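Long-range contacts in cysteine hydrolase (PDB 3IRV), which probably acts as a hydrolase, being a member of the isochorismatase-like cysteine hydrolase family: residues A[25-30]-A[55-60]; A[67-72]-A[112-117]; A[123-128]-A[154-159]; A[141-146]-A[168-173]; A[174-179]-A[190-195]. One frame throughout, in Å; residues are numbered along the deposited sequence. Where two conformers were deposited one is given.

Contact 1: residues A[25-30]-A[55-60]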
# COMPACT_ATOMS: atom_id res chain seq x y z
N VAL A 25 -20.04 0.66 0.13
CA VAL A 25 -19.32 0.10 1.28
C VAL A 25 -18.57 -1.12 0.81
O VAL A 25 -19.14 -1.96 0.11
CB VAL A 25 -20.29 -0.36 2.40
CG1 VAL A 25 -19.57 -1.16 3.51
CG2 VAL A 25 -21.05 0.86 2.96
N ILE A 26 -17.30 -1.20 1.17
CA ILE A 26 -16.49 -2.36 0.82
C ILE A 26 -16.10 -3.11 2.10
O ILE A 26 -15.43 -2.56 2.99
CB ILE A 26 -15.25 -1.99 0.01
CG1 ILE A 26 -15.63 -1.14 -1.21
CG2 ILE A 26 -14.51 -3.26 -0.43
CD1 ILE A 26 -14.44 -0.65 -2.00
N VAL A 27 -16.55 -4.36 2.20
CA VAL A 27 -16.28 -5.20 3.37
C VAL A 27 -15.14 -6.16 3.01
O VAL A 27 -15.33 -7.12 2.23
CB VAL A 27 -17.52 -6.03 3.79
CG1 VAL A 27 -17.22 -6.79 5.06
CG2 VAL A 27 -18.77 -5.10 3.99
N VAL A 28 -13.95 -5.86 3.52
CA VAL A 28 -12.75 -6.57 3.09
C VAL A 28 -12.52 -7.87 3.87
O VAL A 28 -12.23 -7.82 5.08
CB VAL A 28 -11.51 -5.67 3.22
CG1 VAL A 28 -10.26 -6.39 2.67
CG2 VAL A 28 -11.77 -4.30 2.52
N ASP A 29 -12.64 -9.00 3.17
CA ASP A 29 -12.14 -10.30 3.63
C ASP A 29 -12.66 -10.71 5.01
O ASP A 29 -11.92 -11.27 5.83
CB ASP A 29 -10.60 -10.30 3.60
CG ASP A 29 -10.06 -10.26 2.17
OD1 ASP A 29 -10.88 -10.29 1.23
OD2 ASP A 29 -8.82 -10.15 2.02
N MET A 30 -13.95 -10.47 5.26
CA MET A 30 -14.57 -10.97 6.50
C MET A 30 -14.96 -12.45 6.36
O MET A 30 -16.13 -12.84 6.51
CB MET A 30 -15.66 -10.02 7.01
CG MET A 30 -15.09 -8.67 7.51
SD MET A 30 -13.93 -8.77 8.92
CE MET A 30 -15.19 -9.02 10.26
N LYS A 55 -24.07 -2.85 11.85
CA LYS A 55 -24.79 -1.57 11.87
C LYS A 55 -24.60 -0.80 10.56
O LYS A 55 -25.55 -0.25 10.01
CB LYS A 55 -24.33 -0.72 13.06
CG LYS A 55 -24.67 -1.31 14.42
CD LYS A 55 -24.22 -0.34 15.50
CE LYS A 55 -24.84 -0.66 16.85
NZ LYS A 55 -24.12 -1.78 17.52
N LEU A 56 -23.36 -0.78 10.08
CA LEU A 56 -23.02 -0.11 8.84
C LEU A 56 -23.81 -0.68 7.67
O LEU A 56 -24.39 0.09 6.88
CB LEU A 56 -21.52 -0.23 8.54
CG LEU A 56 -21.08 0.35 7.19
CD1 LEU A 56 -21.33 1.87 7.11
CD2 LEU A 56 -19.61 -0.00 6.98
N LEU A 57 -23.85 -2.01 7.57
CA LEU A 57 -24.52 -2.65 6.42
C LEU A 57 -26.04 -2.42 6.47
O LEU A 57 -26.66 -2.14 5.46
CB LEU A 57 -24.17 -4.14 6.29
CG LEU A 57 -22.65 -4.40 6.17
CD1 LEU A 57 -22.36 -5.87 5.87
CD2 LEU A 57 -22.00 -3.50 5.11
N GLN A 58 -26.61 -2.47 7.67
CA GLN A 58 -28.03 -2.20 7.84
C GLN A 58 -28.35 -0.77 7.38
O GLN A 58 -29.31 -0.56 6.64
CB GLN A 58 -28.43 -2.44 9.29
CG GLN A 58 -29.86 -2.11 9.63
CD GLN A 58 -30.12 -2.20 11.13
OE1 GLN A 58 -29.35 -1.66 11.95
NE2 GLN A 58 -31.20 -2.88 11.50
N ALA A 59 -27.52 0.21 7.76
CA ALA A 59 -27.76 1.60 7.31
C ALA A 59 -27.55 1.78 5.82
O ALA A 59 -28.34 2.47 5.16
CB ALA A 59 -26.91 2.58 8.08
N ALA A 60 -26.52 1.13 5.28
CA ALA A 60 -26.19 1.25 3.87
C ALA A 60 -27.34 0.71 3.01
O ALA A 60 -27.81 1.39 2.10
CB ALA A 60 -24.88 0.50 3.57
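Val25 does most of the work here, using both methyls against three residues of helix 50-62. Its CG1 stands anti to the backbone N (chi1 171°) and fits against the ends of two leucines, 3.7 Å from Leu56 CD2 and 3.7 Å from Leu57 CD2. Its CG2, on the backbone N side, meets the short side chain of Ala60, CG2 to CB 3.9 Å. The two leucines arrive by different torsions. Leu56 holds CG anti to its own N (chi1 175°) and meets Val25 tip to tip, whereas Leu57 has CG anti to the carbonyl carbon (chi1 -57°) and crosses Val25 at a slant. The strand and helix belong to a beta-alpha-beta crossover: strand 23-28 leads to helix 50-62, which packs on one face of the parallel sheet before the chain enters neighbouring strand 66-72. The short axes pass 10.3 Å apart and run roughly antiparallel. Two residues along from Val25, on the same side of the strand, Val27 also faces the helix, and its CG2 meets Leu57 CD2 end-on at 3.8 Å. Leu57 CD2 thus touches both valines. Beyond the pair, Leu57 also packs on Tyr69, while Leu56 reaches Val213 of helix 210-220.

Contact 2: residues A[67-72]-A[112-117]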
# COMPACT_ATOMS: atom_id res chain seq x y z
N VAL A 67 -23.49 -2.41 -1.21
CA VAL A 67 -22.59 -3.15 -0.34
C VAL A 67 -21.83 -4.19 -1.17
O VAL A 67 -22.45 -5.01 -1.85
CB VAL A 67 -23.38 -3.89 0.75
CG1 VAL A 67 -22.47 -4.82 1.52
CG2 VAL A 67 -24.04 -2.88 1.68
N ILE A 68 -20.50 -4.15 -1.06
CA ILE A 68 -19.61 -5.07 -1.80
C ILE A 68 -18.74 -5.82 -0.81
O ILE A 68 -18.08 -5.20 0.01
CB ILE A 68 -18.69 -4.29 -2.75
CG1 ILE A 68 -19.54 -3.49 -3.74
CG2 ILE A 68 -17.71 -5.25 -3.47
CD1 ILE A 68 -18.79 -2.42 -4.57
N TYR A 69 -18.74 -7.15 -0.89
CA TYR A 69 -17.83 -7.96 -0.08
C TYR A 69 -16.65 -8.38 -0.92
O TYR A 69 -16.83 -8.81 -2.05
CB TYR A 69 -18.53 -9.23 0.39
CG TYR A 69 -19.68 -9.02 1.34
CD1 TYR A 69 -19.50 -9.27 2.71
CD2 TYR A 69 -20.97 -8.63 0.88
CE1 TYR A 69 -20.57 -9.13 3.62
CE2 TYR A 69 -22.03 -8.47 1.78
CZ TYR A 69 -21.82 -8.73 3.15
OH TYR A 69 -22.92 -8.58 4.01
N LEU A 70 -15.44 -8.27 -0.38
CA LEU A 70 -14.27 -8.85 -1.04
C LEU A 70 -13.97 -10.18 -0.35
O LEU A 70 -14.12 -10.30 0.88
CB LEU A 70 -13.03 -7.96 -0.85
CG LEU A 70 -13.18 -6.54 -1.39
CD1 LEU A 70 -11.85 -5.83 -1.22
CD2 LEU A 70 -13.64 -6.54 -2.85
N ARG A 71 -13.57 -11.17 -1.14
CA ARG A 71 -13.09 -12.43 -0.59
C ARG A 71 -11.76 -12.78 -1.22
O ARG A 71 -11.61 -12.69 -2.45
CB ARG A 71 -14.07 -13.57 -0.89
CG ARG A 71 -15.49 -13.31 -0.36
CD ARG A 71 -16.41 -14.55 -0.55
NE ARG A 71 -16.44 -14.97 -1.96
CZ ARG A 71 -17.15 -15.99 -2.43
NH1 ARG A 71 -17.90 -16.70 -1.60
NH2 ARG A 71 -17.10 -16.31 -3.72
N HIS A 72 -10.78 -13.17 -0.39
CA HIS A 72 -9.51 -13.63 -0.90
C HIS A 72 -9.63 -15.12 -1.15
O HIS A 72 -9.77 -15.90 -0.20
CB HIS A 72 -8.41 -13.33 0.11
CG HIS A 72 -7.02 -13.46 -0.45
ND1 HIS A 72 -5.89 -13.08 0.24
CD2 HIS A 72 -6.59 -13.90 -1.66
CE1 HIS A 72 -4.82 -13.29 -0.51
NE2 HIS A 72 -5.22 -13.79 -1.66
N SER A 112 -29.07 -10.88 -0.95
CA SER A 112 -29.25 -11.14 -2.38
C SER A 112 -28.83 -10.02 -3.34
O SER A 112 -28.33 -10.33 -4.41
CB SER A 112 -30.69 -11.59 -2.68
OG SER A 112 -31.60 -10.53 -2.42
N ASP A 113 -29.01 -8.75 -2.95
CA ASP A 113 -28.61 -7.59 -3.78
C ASP A 113 -27.17 -7.13 -3.58
O ASP A 113 -26.71 -6.22 -4.28
CB ASP A 113 -29.52 -6.40 -3.53
CG ASP A 113 -30.90 -6.56 -4.13
OD1 ASP A 113 -31.08 -7.45 -5.00
OD2 ASP A 113 -31.80 -5.80 -3.72
N ASP A 114 -26.48 -7.72 -2.60
CA ASP A 114 -25.08 -7.34 -2.36
C ASP A 114 -24.21 -7.93 -3.46
O ASP A 114 -24.62 -8.87 -4.15
CB ASP A 114 -24.61 -7.88 -1.02
CG ASP A 114 -25.35 -7.29 0.18
OD1 ASP A 114 -25.98 -6.22 0.04
OD2 ASP A 114 -25.27 -7.89 1.27
N VAL A 115 -23.01 -7.36 -3.62
CA VAL A 115 -22.07 -7.81 -4.64
C VAL A 115 -20.89 -8.49 -3.96
O VAL A 115 -20.40 -8.02 -2.93
CB VAL A 115 -21.53 -6.61 -5.51
CG1 VAL A 115 -20.70 -7.14 -6.65
CG2 VAL A 115 -22.68 -5.82 -6.08
N ILE A 116 -20.45 -9.62 -4.51
CA ILE A 116 -19.29 -10.33 -4.00
C ILE A 116 -18.19 -10.27 -5.08
O ILE A 116 -18.42 -10.68 -6.22
CB ILE A 116 -19.63 -11.78 -3.59
CG1 ILE A 116 -20.72 -11.76 -2.49
CG2 ILE A 116 -18.35 -12.49 -3.12
CD1 ILE A 116 -21.23 -13.16 -2.07
N VAL A 117 -17.02 -9.73 -4.71
CA VAL A 117 -15.89 -9.64 -5.63
C VAL A 117 -14.74 -10.47 -5.06
O VAL A 117 -14.34 -10.25 -3.91
CB VAL A 117 -15.43 -8.14 -5.82
CG1 VAL A 117 -14.08 -8.04 -6.51
CG2 VAL A 117 -16.52 -7.34 -6.60
O HOH W 1 -26.15 -3.97 -1.57
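Two parallel strands meet at one margin of the alpha/beta sheet, where strand 115-119 lies beside strand 66-72. Ile68 pairs with Val115, Tyr69 with Ile116 and Leu70 with Val117. The backbone bonds run zigzag: Val115 N gives to Val67 O at 3.0 Å, and Tyr69 N gives to Val115 O at 2.8 Å. Val117 N then gives to Tyr69 O, 2.8 Å long and almost straight at 176°. The last, from Arg71 N to Val117 O, is 3.0 Å and more bent at 154°. The tight side is the face carrying Ile68, Leu70, Val115 and Val117. Here the neighbours lie side by side and point the same way, Leu70 CD2 coming to 3.8 Å from Val117 CB, and helix 130-136 covers Ile68 and Val115.

On the other face helix 50-62 covers Tyr69, and the looser part is confined to Ile116 and Arg71. Ile116 is exposed; its CG2 lies over one face of the Arg71 guanidinium, 3.3 Å from NE, and the chain of Arg71, bent at chi3, leads on to a salt bridge with Asp118. Further back, the Tyr69 ring turns its edge to Val115 O and Asp114 CB, its plane 42° from the Asp114 carboxylate. That carboxylate has its main partners just outside, OD2 taking the backbone N of Gln111 and a salt bridge from Arg61. Its OD1 accepts from a water at 2.8 Å, and the same water receives the N-H of Val67, its oxygen 3.1 Å from Val67 N.

Contact 3: residues A[123-128]-A[154-159]. With PO4 (phosphate ion), chain C.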
# COMPACT_ATOMS: atom_id res chain seq x y z
N SER A 123 -4.95 -6.60 -2.76
CA SER A 123 -5.67 -5.46 -3.30
C SER A 123 -7.07 -5.83 -3.71
O SER A 123 -7.26 -6.80 -4.46
CB SER A 123 -4.97 -4.98 -4.56
OG SER A 123 -5.69 -3.92 -5.15
N GLY A 124 -8.06 -5.03 -3.29
CA GLY A 124 -9.43 -5.23 -3.79
C GLY A 124 -9.63 -4.77 -5.22
O GLY A 124 -10.65 -5.10 -5.84
N PHE A 125 -8.67 -3.97 -5.73
CA PHE A 125 -8.76 -3.37 -7.08
C PHE A 125 -7.92 -4.06 -8.15
O PHE A 125 -8.36 -4.17 -9.30
CB PHE A 125 -8.32 -1.90 -7.06
CG PHE A 125 -9.38 -0.97 -6.58
CD1 PHE A 125 -10.41 -0.58 -7.43
CD2 PHE A 125 -9.38 -0.52 -5.26
CE1 PHE A 125 -11.42 0.29 -6.98
CE2 PHE A 125 -10.39 0.33 -4.79
CZ PHE A 125 -11.40 0.76 -5.65
N HIS A 126 -6.70 -4.47 -7.81
CA HIS A 126 -5.79 -4.95 -8.85
C HIS A 126 -6.26 -6.27 -9.47
O HIS A 126 -6.37 -7.29 -8.77
CB HIS A 126 -4.36 -5.10 -8.33
CG HIS A 126 -3.37 -5.40 -9.42
ND1 HIS A 126 -2.92 -4.43 -10.29
CD2 HIS A 126 -2.78 -6.55 -9.81
CE1 HIS A 126 -2.08 -4.97 -11.16
NE2 HIS A 126 -1.99 -6.26 -10.90
N ASN A 127 -6.60 -6.20 -10.76
CA ASN A 127 -7.01 -7.38 -11.55
C ASN A 127 -8.32 -7.97 -11.03
O ASN A 127 -8.52 -9.18 -11.13
CB ASN A 127 -5.95 -8.50 -11.54
CG ASN A 127 -4.71 -8.14 -12.30
OD1 ASN A 127 -4.69 -7.17 -13.04
ND2 ASN A 127 -3.65 -8.95 -12.12
N THR A 128 -9.19 -7.13 -10.45
CA THR A 128 -10.47 -7.65 -9.97
C THR A 128 -11.63 -6.96 -10.65
O THR A 128 -11.46 -5.94 -11.33
CB THR A 128 -10.72 -7.38 -8.47
OG1 THR A 128 -11.03 -5.99 -8.26
CG2 THR A 128 -9.54 -7.81 -7.64
N GLU A 154 -5.63 -1.62 3.66
CA GLU A 154 -4.79 -0.50 3.18
C GLU A 154 -4.43 -0.60 1.70
O GLU A 154 -4.37 0.41 1.01
CB GLU A 154 -3.52 -0.37 4.01
CG GLU A 154 -3.48 0.89 4.80
CD GLU A 154 -2.07 1.27 5.18
OE1 GLU A 154 -1.71 1.12 6.34
OE2 GLU A 154 -1.31 1.66 4.30
N THR A 155 -4.18 -1.81 1.18
CA THR A 155 -3.87 -1.91 -0.26
C THR A 155 -5.09 -1.49 -1.09
O THR A 155 -4.95 -0.77 -2.08
CB THR A 155 -3.37 -3.30 -0.68
OG1 THR A 155 -2.30 -3.66 0.21
CG2 THR A 155 -2.84 -3.26 -2.11
N THR A 156 -6.28 -1.92 -0.67
CA THR A 156 -7.51 -1.45 -1.31
C THR A 156 -7.66 0.10 -1.24
O THR A 156 -7.99 0.74 -2.24
CB THR A 156 -8.72 -2.17 -0.69
OG1 THR A 156 -8.49 -3.59 -0.82
CG2 THR A 156 -10.04 -1.75 -1.39
N ILE A 157 -7.40 0.67 -0.07
CA ILE A 157 -7.37 2.13 0.09
C ILE A 157 -6.34 2.83 -0.81
O ILE A 157 -6.71 3.76 -1.54
CB ILE A 157 -7.13 2.47 1.57
CG1 ILE A 157 -8.32 1.99 2.41
CG2 ILE A 157 -6.90 3.98 1.76
CD1 ILE A 157 -8.07 2.05 3.95
N ARG A 158 -5.08 2.39 -0.79
CA ARG A 158 -4.04 2.99 -1.66
C ARG A 158 -4.41 2.86 -3.13
O ARG A 158 -4.34 3.82 -3.89
CB ARG A 158 -2.71 2.27 -1.44
CG ARG A 158 -2.18 2.49 -0.02
CD ARG A 158 -0.94 1.67 0.22
NE ARG A 158 -0.47 1.79 1.60
CZ ARG A 158 0.75 2.20 1.96
NH1 ARG A 158 1.64 2.52 1.04
NH2 ARG A 158 1.07 2.28 3.25
N ASP A 159 -4.87 1.67 -3.52
CA ASP A 159 -5.25 1.46 -4.92
C ASP A 159 -6.50 2.26 -5.33
O ASP A 159 -6.61 2.71 -6.48
CB ASP A 159 -5.41 -0.04 -5.21
CG ASP A 159 -4.09 -0.80 -5.04
OD1 ASP A 159 -3.02 -0.17 -4.77
OD2 ASP A 159 -4.10 -2.06 -5.22
P PO4 C . -2.60 -0.94 -9.32
O1 PO4 C . -3.65 -1.91 -9.80
O2 PO4 C . -3.24 0.01 -8.32
O3 PO4 C . -1.48 -1.71 -8.64
O4 PO4 C . -2.00 -0.13 -10.45
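A phosphate site on the subunit interface borders this contact, in which an ST motif in the loop 123-128 is fixed to helix 149-162. Ser123 is its centre. With OG anti to the backbone N (chi1 177°), the hydroxyl accepts from Phe125 N at 3.0 Å and from His126 N at 2.9 Å. It gives its own proton to Asp159 OD2 over a very short 2.4 Å, on the lone pair anti to the other oxygen. Two backbone N-H groups pulling on OG would probably make it a better donor to the carboxylate. One turn back along the helix, Gly124 N gives to Thr156 OG1 at 2.9 Å, with an angle of 140° at the hydrogen, so clearly bent, while that hydroxyl also bonds Cys152 O within the helix. Phe125 turns its ring edge to the backbone, CE2 lying 3.5 Å from Thr156 O, and its CB meets Asp159 CB. The phosphate, probably from the crystallisation liquor, is also bound by Arg163 and by His126 and Arg163 of the second subunit. In this subunit His126 meets it in the plane of the imidazole, ND1 giving to O1 of the ion at 2.7 Å.

Contact 4: residues A[141-146]-A[168-173]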
# COMPACT_ATOMS: atom_id res chain seq x y z
N THR A 141 -17.00 7.29 -4.29
CA THR A 141 -16.69 7.35 -2.87
C THR A 141 -16.86 5.96 -2.28
O THR A 141 -17.90 5.31 -2.48
CB THR A 141 -17.60 8.35 -2.16
OG1 THR A 141 -17.49 9.63 -2.81
CG2 THR A 141 -17.22 8.47 -0.67
N ILE A 142 -15.83 5.48 -1.58
CA ILE A 142 -15.88 4.14 -0.98
C ILE A 142 -15.57 4.17 0.52
O ILE A 142 -14.65 4.88 0.94
CB ILE A 142 -14.96 3.11 -1.71
CG1 ILE A 142 -13.49 3.56 -1.71
CG2 ILE A 142 -15.45 2.86 -3.16
CD1 ILE A 142 -12.52 2.52 -2.36
N ILE A 143 -16.33 3.39 1.28
CA ILE A 143 -16.14 3.29 2.74
C ILE A 143 -15.55 1.90 2.99
O ILE A 143 -16.18 0.91 2.61
CB ILE A 143 -17.52 3.37 3.45
CG1 ILE A 143 -18.13 4.76 3.20
CG2 ILE A 143 -17.39 3.10 4.95
CD1 ILE A 143 -19.63 4.84 3.54
N VAL A 144 -14.37 1.84 3.61
CA VAL A 144 -13.63 0.57 3.72
C VAL A 144 -13.64 0.09 5.16
O VAL A 144 -13.33 0.86 6.09
CB VAL A 144 -12.18 0.73 3.21
CG1 VAL A 144 -11.35 -0.54 3.48
CG2 VAL A 144 -12.18 1.09 1.71
N CYS A 145 -14.04 -1.18 5.33
CA CYS A 145 -13.96 -1.87 6.61
C CYS A 145 -13.52 -3.30 6.38
O CYS A 145 -13.48 -3.76 5.23
CB CYS A 145 -15.32 -1.82 7.31
SG CYS A 145 -16.65 -2.69 6.37
N GLY A 146 -13.17 -4.02 7.46
CA GLY A 146 -12.76 -5.42 7.34
C GLY A 146 -11.38 -5.70 7.89
O GLY A 146 -10.99 -5.09 8.85
N ILE A 168 -12.91 6.57 2.45
CA ILE A 168 -13.15 6.75 3.89
C ILE A 168 -12.82 5.44 4.57
O ILE A 168 -13.41 4.40 4.23
CB ILE A 168 -14.63 7.05 4.19
CG1 ILE A 168 -15.08 8.31 3.45
CG2 ILE A 168 -14.81 7.20 5.69
CD1 ILE A 168 -16.57 8.56 3.54
N ALA A 169 -11.84 5.47 5.48
CA ALA A 169 -11.51 4.28 6.29
C ALA A 169 -12.15 4.43 7.67
O ALA A 169 -12.07 5.49 8.30
CB ALA A 169 -9.99 4.12 6.46
N LEU A 170 -12.78 3.36 8.13
CA LEU A 170 -13.45 3.41 9.45
C LEU A 170 -12.48 2.96 10.56
O LEU A 170 -12.03 1.79 10.60
CB LEU A 170 -14.70 2.52 9.41
CG LEU A 170 -15.73 2.98 8.37
CD1 LEU A 170 -16.94 2.05 8.44
CD2 LEU A 170 -16.13 4.42 8.60
N SER A 171 -12.14 3.89 11.46
CA SER A 171 -11.20 3.61 12.53
C SER A 171 -11.59 2.46 13.45
O SER A 171 -10.72 1.73 13.94
CB SER A 171 -10.94 4.87 13.36
OG SER A 171 -12.15 5.32 13.91
N ASP A 172 -12.90 2.26 13.65
CA ASP A 172 -13.35 1.23 14.58
C ASP A 172 -13.90 -0.01 13.86
O ASP A 172 -14.55 -0.88 14.49
CB ASP A 172 -14.38 1.82 15.56
CG ASP A 172 -15.65 2.30 14.87
OD1 ASP A 172 -15.63 2.66 13.67
OD2 ASP A 172 -16.71 2.31 15.55
N ALA A 173 -13.66 -0.11 12.55
CA ALA A 173 -14.18 -1.24 11.79
C ALA A 173 -13.16 -1.84 10.83
O ALA A 173 -13.53 -2.48 9.84
CB ALA A 173 -15.48 -0.88 11.08
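This is the strand pair of a beta-alpha-beta unit: strand 141-147, helix 149-162 and strand 166-170, with the two strands parallel in the central sheet. Ile168 buries the most surface. Its N and O both turn to strand 141-147, Ile168 N giving to Ile142 O at 2.9 Å and Ile168 O receiving Val144 N at 2.8 Å, each donor nearly along the C=O axis. Its side chain lies beside that of Ile143 and points the same way, CD1 reaching Ile143 CG1 at 4.1 Å. Ile143 comes next: its other branch, CG2, set anti to the backbone N, is crossed obliquely by Leu170, whose CD1 sits 3.7 Å away from that CG2. Helix 210-220 covers this face through Val213 and Arg216.

Past Leu170, whose N bonds Val144 O at 3.3 Å, the second strand leaves the pairing through a type I turn, which brings Ala173 back to the first. Ala173 CB packs at 3.9 Å from Cys145 CB. Gly146, at a backbone conformation (phi 122°, psi -145°) where a CB would press against the carbonyl O of Cys145, resumes the backbone link: its N gives to Ala173 O at 2.9 Å, within the carbonyl plane.

Contact 5: residues A[174-179]-A[190-195]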
# COMPACT_ATOMS: atom_id res chain seq x y z
N ASN A 174 -11.88 -1.67 11.15
CA ASN A 174 -10.78 -2.33 10.43
C ASN A 174 -9.93 -2.98 11.50
O ASN A 174 -9.54 -2.32 12.47
CB ASN A 174 -9.94 -1.31 9.64
CG ASN A 174 -10.63 -0.89 8.32
OD1 ASN A 174 -10.53 -1.60 7.31
ND2 ASN A 174 -11.36 0.23 8.35
N ALA A 175 -9.63 -4.26 11.30
CA ALA A 175 -8.93 -5.06 12.32
C ALA A 175 -7.50 -5.40 11.89
O ALA A 175 -7.31 -5.95 10.81
CB ALA A 175 -9.69 -6.37 12.55
N ALA A 176 -6.53 -5.11 12.76
CA ALA A 176 -5.13 -5.41 12.48
C ALA A 176 -4.65 -6.63 13.27
O ALA A 176 -5.31 -7.07 14.23
CB ALA A 176 -4.25 -4.20 12.81
N MET A 177 -3.51 -7.17 12.86
CA MET A 177 -2.97 -8.34 13.52
C MET A 177 -1.57 -8.05 14.05
O MET A 177 -0.89 -7.14 13.58
CB MET A 177 -2.97 -9.56 12.58
CG MET A 177 -1.88 -9.54 11.50
SD MET A 177 -1.92 -11.01 10.46
CE MET A 177 -2.09 -12.35 11.65
N ASP A 178 -1.18 -8.80 15.08
CA ASP A 178 0.19 -8.72 15.64
C ASP A 178 1.13 -9.36 14.63
O ASP A 178 0.72 -10.24 13.91
CB ASP A 178 0.28 -9.57 16.91
CG ASP A 178 -0.67 -9.11 18.01
OD1 ASP A 178 -0.59 -7.95 18.45
OD2 ASP A 178 -1.49 -9.93 18.47
N TYR A 179 2.40 -8.95 14.63
CA TYR A 179 3.43 -9.59 13.81
C TYR A 179 4.52 -10.11 14.72
O TYR A 179 4.76 -9.51 15.77
CB TYR A 179 4.10 -8.57 12.88
CG TYR A 179 3.26 -8.19 11.68
CD1 TYR A 179 3.00 -9.11 10.67
CD2 TYR A 179 2.71 -6.90 11.56
CE1 TYR A 179 2.22 -8.77 9.57
CE2 TYR A 179 1.94 -6.53 10.45
CZ TYR A 179 1.70 -7.48 9.46
OH TYR A 179 0.93 -7.13 8.37
N ALA A 190 -2.08 -3.12 17.94
CA ALA A 190 -2.36 -1.71 18.30
C ALA A 190 -1.40 -0.75 17.60
O ALA A 190 -1.80 0.31 17.12
CB ALA A 190 -2.29 -1.52 19.80
N ASP A 191 -0.13 -1.13 17.51
CA ASP A 191 0.84 -0.28 16.83
C ASP A 191 0.59 -0.24 15.32
O ASP A 191 0.65 0.83 14.71
CB ASP A 191 2.24 -0.74 17.16
CG ASP A 191 2.69 -0.23 18.54
OD1 ASP A 191 1.99 0.61 19.14
OD2 ASP A 191 3.74 -0.66 19.00
N VAL A 192 0.31 -1.40 14.74
CA VAL A 192 -0.06 -1.48 13.32
C VAL A 192 -1.23 -0.54 13.05
O VAL A 192 -1.17 0.25 12.11
CB VAL A 192 -0.43 -2.91 12.90
CG1 VAL A 192 -0.96 -2.94 11.47
CG2 VAL A 192 0.82 -3.80 12.96
N GLN A 193 -2.27 -0.66 13.86
CA GLN A 193 -3.48 0.14 13.70
C GLN A 193 -3.22 1.65 13.80
O GLN A 193 -3.70 2.40 12.94
CB GLN A 193 -4.53 -0.30 14.72
CG GLN A 193 -5.93 0.32 14.48
CD GLN A 193 -6.76 -0.44 13.45
OE1 GLN A 193 -6.28 -1.38 12.82
NE2 GLN A 193 -8.02 0.00 13.24
N ARG A 194 -2.48 2.06 14.83
CA ARG A 194 -2.10 3.46 15.06
C ARG A 194 -1.38 4.02 13.83
O ARG A 194 -1.71 5.09 13.31
CB ARG A 194 -1.17 3.53 16.29
CG ARG A 194 -0.54 4.89 16.56
CD ARG A 194 0.05 4.93 17.97
NE ARG A 194 1.11 3.95 18.17
CZ ARG A 194 2.41 4.19 18.00
NH1 ARG A 194 2.85 5.40 17.63
NH2 ARG A 194 3.29 3.21 18.23
N ILE A 195 -0.38 3.28 13.36
CA ILE A 195 0.41 3.75 12.22
C ILE A 195 -0.42 3.76 10.93
O ILE A 195 -0.35 4.72 10.18
CB ILE A 195 1.72 2.91 12.04
CG1 ILE A 195 2.84 3.44 12.94
CG2 ILE A 195 2.30 3.12 10.63
CD1 ILE A 195 2.60 3.46 14.39
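A helix packs here against the short strand 174-175 and the extended chain that follows it, partly through van der Waals contact and partly through one side-chain-to-backbone hydrogen bond. Gln193 supplies the polar part. Its CG is anti to the backbone N (chi1 -170°) and the chain then bends at chi2 (83°), which swings the amide toward the strand. Gln193 NE2 gives to Asn174 O at 2.9 Å, but the bond is far from ideal: 132° at the hydrogen, with the donor above the carbonyl plane. Gln193 OE1 is hydrogen-bonded to Thr149 OG1 and lies 3.5 Å from Ala176 CB. NE2 also meets a bound glycerol, probably from the crystallisation liquor.

One residue earlier on the helix, Val192 supplies the apolar part and spreads its methyls between two partners. Val192 CG1, anti to the backbone N, lies 3.8 Å from Ala176 CB. Val192 CG2 reaches the edge of the Tyr179 ring, 3.9 Å from Tyr179 CE2, the two side chains crossing at about a right angle; the same methyl also lies 3.8 Å from Met177 O.

Around this seam, Asn174 ND2 bonds Leu170 O and Val144 O, and its side chain touches Thr149 and Cys153 on helix 149-162. Tyr179 carries the contact to the dimer interface, its OH bonded to Glu203 of the second subunit and its ring edge-to-face with Tyr202 of that subunit. Segment 174-179 packs on both helix 149-162 and helix 189-204, which also meet at Asn150 and Val192; strand 174-175 pairs with strand 141-147, and the chain then continues along helix 189-204.

In the fold
Contacts 1, 2 and 4 share one parallel sheet: strand 23-28 lies between strands 66-72 and 141-147, so contact 1 touches both others. Contacts 1 and 4 are buried, while contact 2, at the sheet's margin, is only partly so and brings in charge and water. Their chemistry follows: methyl groups alone in contact 1, backbone bonds plus aliphatic packing in contacts 2 and 4. Contacts 3 and 5 are buried but reach the second subunit, and both use polar side chains to bind a loop or strand end to a helix. Contact 3 interlocks with contact 4 along the chain, helix 149-162 connecting the strands of contact 4, and contact 5 follows its turn, joining the sheet through strand 174-175.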